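Local coordinates for protein serine repeat antigen 5 (Plasmodium falciparum, PDB 6X42) that belongs to the papain family of cysteine proteases but is probably a pseudoenzyme, made as a zymogen-like form and with little or no proteolytic activity of its own, at residues N37-L42 / S58-E63; T52-A57 / P99-Q104; K177-E182 / V221-Y226; T181-M184 / S188-A191. One frame throughout, in Å; residues are numbered along the deposited sequence. Where two conformers were deposited one is given.

Contact 1 of 4, residues N37-L42 / S58-E63; sequences NCISNL and SKYHLE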
loop_
_atom_site.group_PDB
_atom_site.type_symbol
_atom_site.label_atom_id
_atom_site.label_comp_id
_atom_site.label_asym_id
_atom_site.label_seq_id
_atom_site.Cartn_x
_atom_site.Cartn_y
_atom_site.Cartn_z
ATOM N N ASN A 37 1.538 10.223 -15.792
ATOM C CA ASN A 37 2.341 9.703 -14.690
ATOM C C ASN A 37 2.331 8.179 -14.681
ATOM O O ASN A 37 1.279 7.545 -14.814
ATOM C CB ASN A 37 1.826 10.222 -13.342
ATOM C CG ASN A 37 2.912 10.206 -12.245
ATOM O OD1 ASN A 37 3.361 9.139 -11.783
ATOM N ND2 ASN A 37 3.336 11.391 -11.830
ATOM N N CYS A 38 3.521 7.597 -14.529
ATOM C CA CYS A 38 3.647 6.152 -14.361
ATOM C C CYS A 38 2.637 5.624 -13.346
ATOM O O CYS A 38 1.979 4.595 -13.572
ATOM C CB CYS A 38 5.078 5.867 -13.894
ATOM S SG CYS A 38 5.585 4.137 -13.719
ATOM N N ILE A 39 2.497 6.317 -12.218
ATOM C CA ILE A 39 1.643 5.823 -11.143
ATOM C C ILE A 39 0.175 5.819 -11.559
ATOM O O ILE A 39 -0.583 4.932 -11.152
ATOM C CB ILE A 39 1.948 6.616 -9.858
ATOM C CG1 ILE A 39 3.331 6.211 -9.339
ATOM C CG2 ILE A 39 0.899 6.351 -8.818
ATOM C CD1 ILE A 39 3.913 7.083 -8.253
ATOM N N SER A 40 -0.244 6.756 -12.413
ATOM C CA SER A 40 -1.632 6.767 -12.858
ATOM C C SER A 40 -1.955 5.601 -13.771
ATOM O O SER A 40 -3.131 5.323 -14.019
ATOM C CB SER A 40 -1.935 8.049 -13.624
ATOM O OG SER A 40 -1.456 9.153 -12.894
ATOM N N ASN A 41 -0.937 4.933 -14.295
ATOM C CA ASN A 41 -1.118 3.799 -15.183
ATOM C C ASN A 41 -1.057 2.462 -14.462
ATOM O O ASN A 41 -1.108 1.415 -15.114
ATOM C CB ASN A 41 -0.100 3.928 -16.298
ATOM C CG ASN A 41 -0.570 4.900 -17.361
ATOM O OD1 ASN A 41 -1.349 4.537 -18.239
ATOM N ND2 ASN A 41 -0.257 6.175 -17.170
ATOM N N LEU A 42 -1.012 2.471 -13.134
ATOM C CA LEU A 42 -1.149 1.250 -12.339
ATOM C C LEU A 42 -2.632 1.073 -12.012
ATOM O O LEU A 42 -3.159 1.702 -11.088
ATOM C CB LEU A 42 -0.315 1.368 -11.071
ATOM C CG LEU A 42 1.205 1.480 -11.245
ATOM C CD1 LEU A 42 1.884 1.943 -9.938
ATOM C CD2 LEU A 42 1.772 0.147 -11.708
ATOM N N SER A 58 1.404 -4.329 -0.544
ATOM C CA SER A 58 2.858 -4.384 -0.496
ATOM C C SER A 58 3.447 -4.313 -1.894
ATOM O O SER A 58 4.431 -3.600 -2.129
ATOM C CB SER A 58 3.321 -5.657 0.209
ATOM O OG SER A 58 2.989 -5.680 1.584
ATOM N N LYS A 59 2.862 -5.045 -2.840
ATOM C CA LYS A 59 3.400 -5.036 -4.195
ATOM C C LYS A 59 3.178 -3.685 -4.865
ATOM O O LYS A 59 4.024 -3.227 -5.647
ATOM C CB LYS A 59 2.843 -6.194 -5.033
ATOM C CG LYS A 59 1.531 -5.909 -5.738
ATOM C CD LYS A 59 0.948 -7.160 -6.423
ATOM C CE LYS A 59 -0.245 -6.831 -7.276
ATOM N NZ LYS A 59 0.158 -6.306 -8.607
ATOM N N TYR A 60 2.045 -3.031 -4.577
ATOM C CA TYR A 60 1.806 -1.712 -5.151
ATOM C C TYR A 60 2.846 -0.707 -4.667
ATOM O O TYR A 60 3.302 0.141 -5.428
ATOM C CB TYR A 60 0.403 -1.228 -4.831
ATOM C CG TYR A 60 0.103 0.161 -5.335
ATOM C CD1 TYR A 60 -0.264 0.395 -6.666
ATOM C CD2 TYR A 60 0.234 1.259 -4.495
ATOM C CE1 TYR A 60 -0.559 1.674 -7.117
ATOM C CE2 TYR A 60 -0.053 2.531 -4.931
ATOM C CZ TYR A 60 -0.445 2.746 -6.238
ATOM O OH TYR A 60 -0.746 4.038 -6.621
ATOM N N HIS A 61 3.240 -0.799 -3.396
ATOM C CA HIS A 61 4.297 0.059 -2.871
ATOM C C HIS A 61 5.601 -0.137 -3.647
ATOM O O HIS A 61 6.264 0.843 -3.991
ATOM C CB HIS A 61 4.427 -0.202 -1.368
ATOM C CG HIS A 61 5.410 0.674 -0.647
ATOM N ND1 HIS A 61 5.374 2.049 -0.674
ATOM C CD2 HIS A 61 6.429 0.350 0.183
ATOM C CE1 HIS A 61 6.357 2.526 0.080
ATOM N NE2 HIS A 61 6.993 1.516 0.635
ATOM N N LEU A 62 5.961 -1.383 -3.972
ATOM C CA LEU A 62 7.120 -1.611 -4.833
ATOM C C LEU A 62 6.884 -1.097 -6.251
ATOM O O LEU A 62 7.815 -0.576 -6.883
ATOM C CB LEU A 62 7.496 -3.090 -4.862
ATOM C CG LEU A 62 8.144 -3.695 -3.637
ATOM C CD1 LEU A 62 8.547 -5.139 -3.939
ATOM C CD2 LEU A 62 9.372 -2.878 -3.223
ATOM N N GLU A 63 5.662 -1.251 -6.779
ATOM C CA GLU A 63 5.352 -0.724 -8.116
ATOM C C GLU A 63 5.513 0.804 -8.169
ATOM O O GLU A 63 6.039 1.342 -9.152
ATOM C CB GLU A 63 3.946 -1.144 -8.565
ATOM C CG GLU A 63 3.844 -2.658 -8.811
ATOM C CD GLU A 63 2.422 -3.217 -8.749
ATOM O OE1 GLU A 63 1.467 -2.433 -8.506
ATOM O OE2 GLU A 63 2.261 -4.452 -8.951
HETATM O O HOH W 1 -2.128 4.330 -8.910
#
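Ile-39 and Tyr-60 share no direct hydrogen bond, yet a single water joins them: it donates to Ile-39 O at 2.8 Å and lies 2.7 Å from Tyr-60 OH. The same phenol oxygen is 3.6 Å from Ile-39 CG2, the two side chains crossing at about a right angle, so one isoleucine offers Tyr-60 a methyl and, through the water, a carbonyl. The tyrosine reaches this far because its CG stands anti to the backbone N (chi1 177°), swinging the ring out from the helix. Leu-42 fills the next place: its CD1 methyl sits 3.7 Å from Tyr-60 CE1 and 4.0 Å from Glu-63 CB, a branched, apolar end suited to the angle between a ring and a helix flank. Helix 53-68 corresponds to the long central helix of the mainly helical domain of papain-like folds, and the disulfide from Cys-38 to Cys-67 staples the loop to that helix. The loop is shaped locally by an Asx turn, in which Asn-37 OD1 takes the N-H of Ile-39 at 3.0 Å on an in-plane lone pair. Although Glu-63 lends its CB to the apolar contact, its carboxylate remains committed to charge: OE2 uses its syn lone pair to meet Lys-59 NZ at 2.8 Å, one helical turn back, and also accepts from Ile-76 N, while the lysine has a second acidic partner in Glu-45.

Contact 2 of 4, residues T52-A57 / P99-Q104; sequences TSWIFA and PMEFLQ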
loop_
_atom_site.group_PDB
_atom_site.type_symbol
_atom_site.label_atom_id
_atom_site.label_comp_id
_atom_site.label_asym_id
_atom_site.label_seq_id
_atom_site.Cartn_x
_atom_site.Cartn_y
_atom_site.Cartn_z
ATOM N N THR A 52 -5.989 -11.358 0.743
ATOM C CA THR A 52 -4.682 -11.169 0.130
ATOM C C THR A 52 -4.302 -9.697 -0.009
ATOM O O THR A 52 -3.339 -9.377 -0.717
ATOM C CB THR A 52 -4.616 -11.886 -1.223
ATOM O OG1 THR A 52 -5.778 -11.511 -1.951
ATOM C CG2 THR A 52 -4.532 -13.412 -1.058
ATOM N N SER A 53 -4.993 -8.795 0.693
ATOM C CA SER A 53 -4.644 -7.380 0.590
ATOM C C SER A 53 -3.201 -7.108 0.996
ATOM O O SER A 53 -2.586 -6.166 0.482
ATOM C CB SER A 53 -5.584 -6.504 1.416
ATOM O OG SER A 53 -5.379 -6.672 2.818
ATOM N N TRP A 54 -2.653 -7.892 1.929
ATOM C CA TRP A 54 -1.263 -7.682 2.327
ATOM C C TRP A 54 -0.343 -7.754 1.113
ATOM O O TRP A 54 0.655 -7.028 1.035
ATOM C CB TRP A 54 -0.859 -8.688 3.403
ATOM C CG TRP A 54 -0.880 -10.140 2.994
ATOM C CD1 TRP A 54 -1.982 -10.931 2.855
ATOM C CD2 TRP A 54 0.243 -10.952 2.685
ATOM N NE1 TRP A 54 -1.602 -12.198 2.483
ATOM C CE2 TRP A 54 -0.242 -12.235 2.373
ATOM C CE3 TRP A 54 1.623 -10.731 2.655
ATOM C CZ2 TRP A 54 0.598 -13.294 2.044
ATOM C CZ3 TRP A 54 2.452 -11.776 2.308
ATOM C CH2 TRP A 54 1.934 -13.043 2.008
ATOM N N ILE A 55 -0.666 -8.627 0.156
ATOM C CA ILE A 55 0.125 -8.771 -1.063
ATOM C C ILE A 55 -0.117 -7.597 -2.007
ATOM O O ILE A 55 0.823 -7.008 -2.545
ATOM C CB ILE A 55 -0.190 -10.102 -1.767
ATOM C CG1 ILE A 55 -0.042 -11.291 -0.834
ATOM C CG2 ILE A 55 0.736 -10.255 -2.982
ATOM C CD1 ILE A 55 -0.447 -12.636 -1.483
ATOM N N PHE A 56 -1.381 -7.257 -2.255
ATOM C CA PHE A 56 -1.687 -6.168 -3.179
ATOM C C PHE A 56 -1.100 -4.844 -2.711
ATOM O O PHE A 56 -0.504 -4.106 -3.501
ATOM C CB PHE A 56 -3.208 -6.080 -3.417
ATOM C CG PHE A 56 -3.721 -7.194 -4.308
ATOM C CD1 PHE A 56 -4.175 -8.391 -3.767
ATOM C CD2 PHE A 56 -3.675 -7.077 -5.675
ATOM C CE1 PHE A 56 -4.576 -9.437 -4.581
ATOM C CE2 PHE A 56 -4.089 -8.115 -6.495
ATOM C CZ PHE A 56 -4.532 -9.304 -5.937
ATOM N N ALA A 57 -1.248 -4.527 -1.426
ATOM C CA ALA A 57 -0.741 -3.240 -0.950
ATOM C C ALA A 57 0.788 -3.213 -0.930
ATOM O O ALA A 57 1.421 -2.192 -1.245
ATOM C CB ALA A 57 -1.306 -2.945 0.431
ATOM N N PRO A 99 3.140 -7.210 5.664
ATOM C CA PRO A 99 4.244 -6.714 4.829
ATOM C C PRO A 99 5.591 -7.279 5.211
ATOM O O PRO A 99 6.450 -7.449 4.341
ATOM C CB PRO A 99 4.185 -5.190 5.022
ATOM C CG PRO A 99 2.756 -4.945 5.357
ATOM C CD PRO A 99 2.330 -6.114 6.209
ATOM N N MET A 100 5.792 -7.580 6.495
ATOM C CA MET A 100 7.012 -8.253 6.928
ATOM C C MET A 100 7.181 -9.582 6.208
ATOM O O MET A 100 8.284 -9.915 5.754
ATOM C CB MET A 100 6.957 -8.427 8.450
ATOM C CG MET A 100 6.632 -7.121 9.239
ATOM S SD MET A 100 4.891 -6.537 9.406
ATOM C CE MET A 100 5.147 -4.769 9.433
ATOM N N GLU A 101 6.112 -10.375 6.116
ATOM C CA GLU A 101 6.275 -11.652 5.434
ATOM C C GLU A 101 6.490 -11.446 3.937
ATOM O O GLU A 101 7.227 -12.202 3.295
ATOM C CB GLU A 101 5.119 -12.626 5.679
ATOM C CG GLU A 101 5.468 -13.977 5.001
ATOM C CD GLU A 101 4.433 -15.100 5.084
ATOM O OE1 GLU A 101 3.306 -14.911 5.585
ATOM O OE2 GLU A 101 4.772 -16.217 4.634
ATOM N N PHE A 102 5.843 -10.435 3.362
ATOM C CA PHE A 102 6.059 -10.117 1.954
ATOM C C PHE A 102 7.542 -9.942 1.655
ATOM O O PHE A 102 8.072 -10.514 0.690
ATOM C CB PHE A 102 5.243 -8.876 1.599
ATOM C CG PHE A 102 5.355 -8.461 0.176
ATOM C CD1 PHE A 102 4.405 -8.876 -0.766
ATOM C CD2 PHE A 102 6.357 -7.599 -0.232
ATOM C CE1 PHE A 102 4.502 -8.483 -2.083
ATOM C CE2 PHE A 102 6.448 -7.197 -1.547
ATOM C CZ PHE A 102 5.517 -7.638 -2.480
ATOM N N LEU A 103 8.241 -9.168 2.480
ATOM C CA LEU A 103 9.666 -8.992 2.237
ATOM C C LEU A 103 10.437 -10.300 2.397
ATOM O O LEU A 103 11.407 -10.549 1.675
ATOM C CB LEU A 103 10.233 -7.939 3.177
ATOM C CG LEU A 103 9.800 -6.509 2.899
ATOM C CD1 LEU A 103 10.460 -5.614 3.927
ATOM C CD2 LEU A 103 10.168 -6.042 1.513
ATOM N N GLN A 104 10.046 -11.138 3.356
ATOM C CA GLN A 104 10.741 -12.407 3.546
ATOM C C GLN A 104 10.628 -13.290 2.315
ATOM O O GLN A 104 11.576 -14.000 1.964
ATOM C CB GLN A 104 10.156 -13.127 4.753
ATOM C CG GLN A 104 11.041 -14.258 5.237
ATOM C CD GLN A 104 12.383 -13.749 5.788
ATOM O OE1 GLN A 104 12.429 -12.777 6.547
ATOM N NE2 GLN A 104 13.471 -14.391 5.390
#
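The opening turn of the central papain helix, 53-68, packs through Trp-54 and Ile-55 on Glu-101 and Phe-102 of helix 99-109; both helices belong to the mainly helical domain of this fold. Ser-53, just before the tryptophan, stands where active relatives carry their nucleophilic cysteine. Over the short segments the axes come within 9.4 Å and cross at -67°. Trp-54 and Phe-102 bury the most surface between them. Trp-54 holds its CG between the backbone N and the carbonyl carbon (chi1 63°), and the indole swings out beside its own helix to lay its six-membered edge against the neighbour. Phe-102 N lies at that edge, near the indole plane and 3.8 Å from Trp-54 CZ3, a packing contact without a hydrogen bond; Trp-54 CZ3 is also 4.1 Å from Phe-102 CB. One face of the indole is covered from within its own helix by Ile-55 CG1, 3.3 Å above the plane, so the broad ring is braced on a face as well as at an edge. Glu-101 only skirts the indole: its carboxylate is engaged by Ser-97 through OE1 and by a salt bridge to Arg-92 through OE2. Phe-102 sends its ring alongside helix 53-68, where CE1 is 4.0 Å from Ile-55 O and 4.3 Å from Ile-55 CG2.

Contact 3 of 4, residues K177-E182 / V221-Y226; sequences KIIKTE and VNIVGY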
loop_
_atom_site.group_PDB
_atom_site.type_symbol
_atom_site.label_atom_id
_atom_site.label_comp_id
_atom_site.label_asym_id
_atom_site.label_seq_id
_atom_site.Cartn_x
_atom_site.Cartn_y
_atom_site.Cartn_z
ATOM N N LYS A 177 3.144 14.347 8.520
ATOM C CA LYS A 177 4.315 14.789 7.766
ATOM C C LYS A 177 5.155 13.616 7.286
ATOM O O LYS A 177 5.640 13.624 6.149
ATOM C CB LYS A 177 5.157 15.745 8.619
ATOM C CG LYS A 177 6.332 16.360 7.885
ATOM N N ILE A 178 5.316 12.585 8.127
ATOM C CA ILE A 178 6.048 11.387 7.720
ATOM C C ILE A 178 5.395 10.767 6.490
ATOM O O ILE A 178 6.066 10.451 5.502
ATOM C CB ILE A 178 6.116 10.391 8.890
ATOM C CG1 ILE A 178 7.052 10.923 9.977
ATOM C CG2 ILE A 178 6.584 9.038 8.415
ATOM C CD1 ILE A 178 6.930 10.168 11.278
ATOM N N ILE A 179 4.075 10.582 6.537
ATOM C CA ILE A 179 3.373 9.943 5.433
ATOM C C ILE A 179 3.477 10.789 4.167
ATOM O O ILE A 179 3.761 10.270 3.079
ATOM C CB ILE A 179 1.914 9.649 5.824
ATOM C CG1 ILE A 179 1.874 8.615 6.959
ATOM C CG2 ILE A 179 1.117 9.214 4.603
ATOM C CD1 ILE A 179 0.561 8.539 7.660
ATOM N N LYS A 180 3.263 12.109 4.282
ATOM C CA LYS A 180 3.343 12.953 3.097
ATOM C C LYS A 180 4.716 12.842 2.437
ATOM O O LYS A 180 4.825 12.721 1.209
ATOM C CB LYS A 180 3.049 14.414 3.440
ATOM C CG LYS A 180 1.601 14.729 3.768
ATOM C CD LYS A 180 1.424 16.224 3.981
ATOM C CE LYS A 180 -0.034 16.641 4.043
ATOM N NZ LYS A 180 -0.158 18.141 4.102
ATOM N N THR A 181 5.784 12.893 3.243
ATOM C CA THR A 181 7.135 12.782 2.699
ATOM C C THR A 181 7.343 11.473 1.940
ATOM O O THR A 181 7.931 11.462 0.850
ATOM C CB THR A 181 8.153 12.902 3.830
ATOM O OG1 THR A 181 8.012 14.192 4.443
ATOM C CG2 THR A 181 9.573 12.777 3.289
ATOM N N GLU A 182 6.854 10.361 2.495
ATOM C CA GLU A 182 7.024 9.062 1.846
ATOM C C GLU A 182 6.172 8.944 0.588
ATOM O O GLU A 182 6.609 8.360 -0.409
ATOM C CB GLU A 182 6.732 7.941 2.831
ATOM C CG GLU A 182 7.649 7.939 4.043
ATOM C CD GLU A 182 9.097 7.696 3.702
ATOM O OE1 GLU A 182 9.381 7.106 2.639
ATOM O OE2 GLU A 182 9.954 8.091 4.514
ATOM N N VAL A 221 -4.123 -1.345 2.642
ATOM C CA VAL A 221 -4.441 -0.439 1.552
ATOM C C VAL A 221 -3.197 0.412 1.296
ATOM O O VAL A 221 -2.149 0.169 1.880
ATOM C CB VAL A 221 -5.679 0.420 1.870
ATOM C CG1 VAL A 221 -6.923 -0.455 1.987
ATOM C CG2 VAL A 221 -5.461 1.230 3.147
ATOM N N ASN A 222 -3.287 1.393 0.391
ATOM C CA ASN A 222 -2.166 2.307 0.178
ATOM C C ASN A 222 -2.660 3.736 0.285
ATOM O O ASN A 222 -3.685 4.090 -0.303
ATOM C CB ASN A 222 -1.516 2.104 -1.189
ATOM C CG ASN A 222 -0.942 0.715 -1.355
ATOM O OD1 ASN A 222 -1.602 -0.180 -1.891
ATOM N ND2 ASN A 222 0.282 0.513 -0.857
ATOM N N ILE A 223 -1.900 4.578 0.978
ATOM C CA ILE A 223 -2.093 6.021 0.871
ATOM C C ILE A 223 -1.267 6.494 -0.309
ATOM O O ILE A 223 -0.069 6.193 -0.400
ATOM C CB ILE A 223 -1.726 6.749 2.170
ATOM C CG1 ILE A 223 -2.658 6.327 3.303
ATOM C CG2 ILE A 223 -1.783 8.259 1.950
ATOM C CD1 ILE A 223 -2.205 6.809 4.676
ATOM N N VAL A 224 -1.921 7.186 -1.241
ATOM C CA VAL A 224 -1.321 7.560 -2.517
ATOM C C VAL A 224 -1.334 9.050 -2.783
ATOM O O VAL A 224 -0.785 9.483 -3.804
ATOM C CB VAL A 224 -1.958 6.785 -3.691
ATOM C CG1 VAL A 224 -1.879 5.292 -3.431
ATOM C CG2 VAL A 224 -3.401 7.220 -3.959
ATOM N N GLY A 225 -1.967 9.835 -1.931
ATOM C CA GLY A 225 -2.060 11.267 -2.135
ATOM C C GLY A 225 -2.827 11.874 -0.981
ATOM O O GLY A 225 -3.138 11.203 0.012
ATOM N N TYR A 226 -3.120 13.164 -1.122
ATOM C CA TYR A 226 -3.688 13.941 -0.026
ATOM C C TYR A 226 -4.030 15.336 -0.540
ATOM O O TYR A 226 -3.550 15.779 -1.592
ATOM C CB TYR A 226 -2.728 14.057 1.167
ATOM C CG TYR A 226 -1.320 14.430 0.774
ATOM C CD1 TYR A 226 -0.350 13.448 0.612
ATOM C CD2 TYR A 226 -0.956 15.761 0.565
ATOM C CE1 TYR A 226 0.938 13.773 0.249
ATOM C CE2 TYR A 226 0.328 16.089 0.223
ATOM C CZ TYR A 226 1.268 15.081 0.055
ATOM O OH TYR A 226 2.558 15.356 -0.317
#
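A CH-pi contact between Lys-180 and Tyr-226 carries most of this helix-on-strand packing. Lys-180 CG stands 3.7 Å from the centroid of the Tyr-226 ring, only 12° off the ring normal, and the extended lysine chain lies obliquely over that face: CB is 3.9 Å from Tyr-226 CE1, while CE reaches Tyr-226 CD2, the opposite corner, at 3.7 Å. The tyrosine offers its face in this way with CG lodged between its backbone N and carbonyl carbon (chi1 47°). Purely apolar packing comes from Ile-179 and Ile-223, whose CG2 methyls meet at 4.0 Å with the side chains crossing at about a right angle; Ile-179 CG2 also lies 4.1 Å from Ile-223 CD1. Beta-branched isoleucine suits both places, broad near the backbone where helix 172-186 lies against strand 219-230. Between the two contact residues of the strand, Val-224 and Gly-225 form a classic beta bulge opposite Ile-241. Polar bonds close the outer ends: Lys-180 NZ donates to Lys-26 O, and Tyr-226 OH is hydrogen-bonded to Asn-25 O. Both side chains are therefore amphipathic here, packing their carbon against each other while their polar tips grip the N-terminal segment. The lysine methylenes serve as hydrophobic cover for an aromatic face, and the ammonium is left to bind a backbone carbonyl instead of lying over the ring.

Contact 4 of 4, residues T181-M184 / S188-A191; sequences TEVM and SVIA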
loop_
_atom_site.group_PDB
_atom_site.type_symbol
_atom_site.label_atom_id
_atom_site.label_comp_id
_atom_site.label_asym_id
_atom_site.label_seq_id
_atom_site.Cartn_x
_atom_site.Cartn_y
_atom_site.Cartn_z
ATOM N N THR A 181 5.784 12.893 3.243
ATOM C CA THR A 181 7.135 12.782 2.699
ATOM C C THR A 181 7.343 11.473 1.940
ATOM O O THR A 181 7.931 11.462 0.850
ATOM C CB THR A 181 8.153 12.902 3.830
ATOM O OG1 THR A 181 8.012 14.192 4.443
ATOM C CG2 THR A 181 9.573 12.777 3.289
ATOM N N GLU A 182 6.854 10.361 2.495
ATOM C CA GLU A 182 7.024 9.062 1.846
ATOM C C GLU A 182 6.172 8.944 0.588
ATOM O O GLU A 182 6.609 8.360 -0.409
ATOM C CB GLU A 182 6.732 7.941 2.831
ATOM C CG GLU A 182 7.649 7.939 4.043
ATOM C CD GLU A 182 9.097 7.696 3.702
ATOM O OE1 GLU A 182 9.381 7.106 2.639
ATOM O OE2 GLU A 182 9.954 8.091 4.514
ATOM N N VAL A 183 4.953 9.486 0.608
ATOM C CA VAL A 183 4.135 9.498 -0.603
ATOM C C VAL A 183 4.836 10.290 -1.701
ATOM O O VAL A 183 4.897 9.857 -2.857
ATOM C CB VAL A 183 2.724 10.032 -0.293
ATOM C CG1 VAL A 183 1.923 10.265 -1.577
ATOM C CG2 VAL A 183 1.976 9.077 0.629
ATOM N N MET A 184 5.405 11.442 -1.350
ATOM C CA MET A 184 6.131 12.235 -2.337
ATOM C C MET A 184 7.332 11.479 -2.891
ATOM O O MET A 184 7.569 11.474 -4.102
ATOM C CB MET A 184 6.599 13.543 -1.700
ATOM C CG MET A 184 5.449 14.487 -1.432
ATOM S SD MET A 184 5.932 16.061 -0.727
ATOM C CE MET A 184 7.159 16.599 -1.922
ATOM N N SER A 188 3.889 6.173 -2.533
ATOM C CA SER A 188 2.839 5.569 -1.726
ATOM C C SER A 188 3.446 5.180 -0.382
ATOM O O SER A 188 4.672 5.105 -0.233
ATOM C CB SER A 188 2.282 4.300 -2.374
ATOM O OG SER A 188 3.293 3.289 -2.490
ATOM N N VAL A 189 2.564 4.863 0.568
ATOM C CA VAL A 189 2.905 4.006 1.693
ATOM C C VAL A 189 1.879 2.882 1.748
ATOM O O VAL A 189 0.794 2.970 1.167
ATOM C CB VAL A 189 2.962 4.749 3.045
ATOM C CG1 VAL A 189 3.975 5.870 3.009
ATOM C CG2 VAL A 189 1.571 5.253 3.459
ATOM N N ILE A 190 2.230 1.811 2.457
ATOM C CA ILE A 190 1.275 0.793 2.863
ATOM C C ILE A 190 0.578 1.309 4.111
ATOM O O ILE A 190 1.241 1.862 4.997
ATOM C CB ILE A 190 2.009 -0.529 3.147
ATOM C CG1 ILE A 190 2.831 -0.997 1.945
ATOM C CG2 ILE A 190 0.999 -1.586 3.604
ATOM C CD1 ILE A 190 3.900 -2.027 2.329
ATOM N N ALA A 191 -0.740 1.157 4.189
ATOM C CA ALA A 191 -1.473 1.551 5.388
ATOM C C ALA A 191 -2.378 0.420 5.827
ATOM O O ALA A 191 -2.936 -0.296 4.983
ATOM C CB ALA A 191 -2.312 2.822 5.168
#
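Glu-182 meets Val-189 at once with its CB, which points toward the strand and lies 3.5 Å from Val-189 CG1, a snug fit of methylene on methyl. Leaving anti to the carbonyl carbon, Glu-182 CG is already receding, 4.3 Å from Val-189 CG1. The chain then bends at chi2 (-64°) and carries CD and the carboxylate away from residues 188-191. At the tip OE1 forms a salt bridge with Lys-186, one turn on in the helix, and on its way out the side chain also brushes Ile-276. Glutamate fits this place because its inner carbons can be covered while its carboxylate, in this partly exposed residue, pairs with Lys-186. Val-183 supports the same valine more loosely, its CG2 being 4.5 Å from Val-189 CG1; the compact valine pair suits the tight approach of helix end and strand start. The backbones come close too: Val-183 O is 3.8 Å from Ser-188 N, without a hydrogen bond. That carbonyl and Met-184 O are met by the guanidinium of Arg-31, which would complement the partial negative charge of a helix C terminus. Ser-188 turns its CB away from the helix, and its OG joins His-61 and Thr-64 of helix 53-68. Helix 172-186 thus runs through a turn of a few residues straight into strand 189-193, one side of which it covers, while Ile-190 faces the central helix. A helix packed on the sheet in this way is consistent with the beta-rich domain of papain-like folds.

Overall arrangement
From the N terminus, residues 37-42 pair with 58-63 in contact 1, closing a short loop that includes the start of helix 53-68. Contact 2 begins inside that loop, at 52-57, and reaches forward to 99-104, so the two cross along the chain; Phe-102 then packs on Ser-58 and Leu-62 as well. Much later, 177-182 opens the wide loop of contact 3, which ends at 221-226. Contact 4, a tight turn from 181-184 to 188-191, starts from the same helix and lies within that span. Strands 189-193 and 219-230 are sheet neighbours. Asn-222 of the sheet, bonded to Ala-57 O, and the loop leading into strand 189-193 join this half to the central helix.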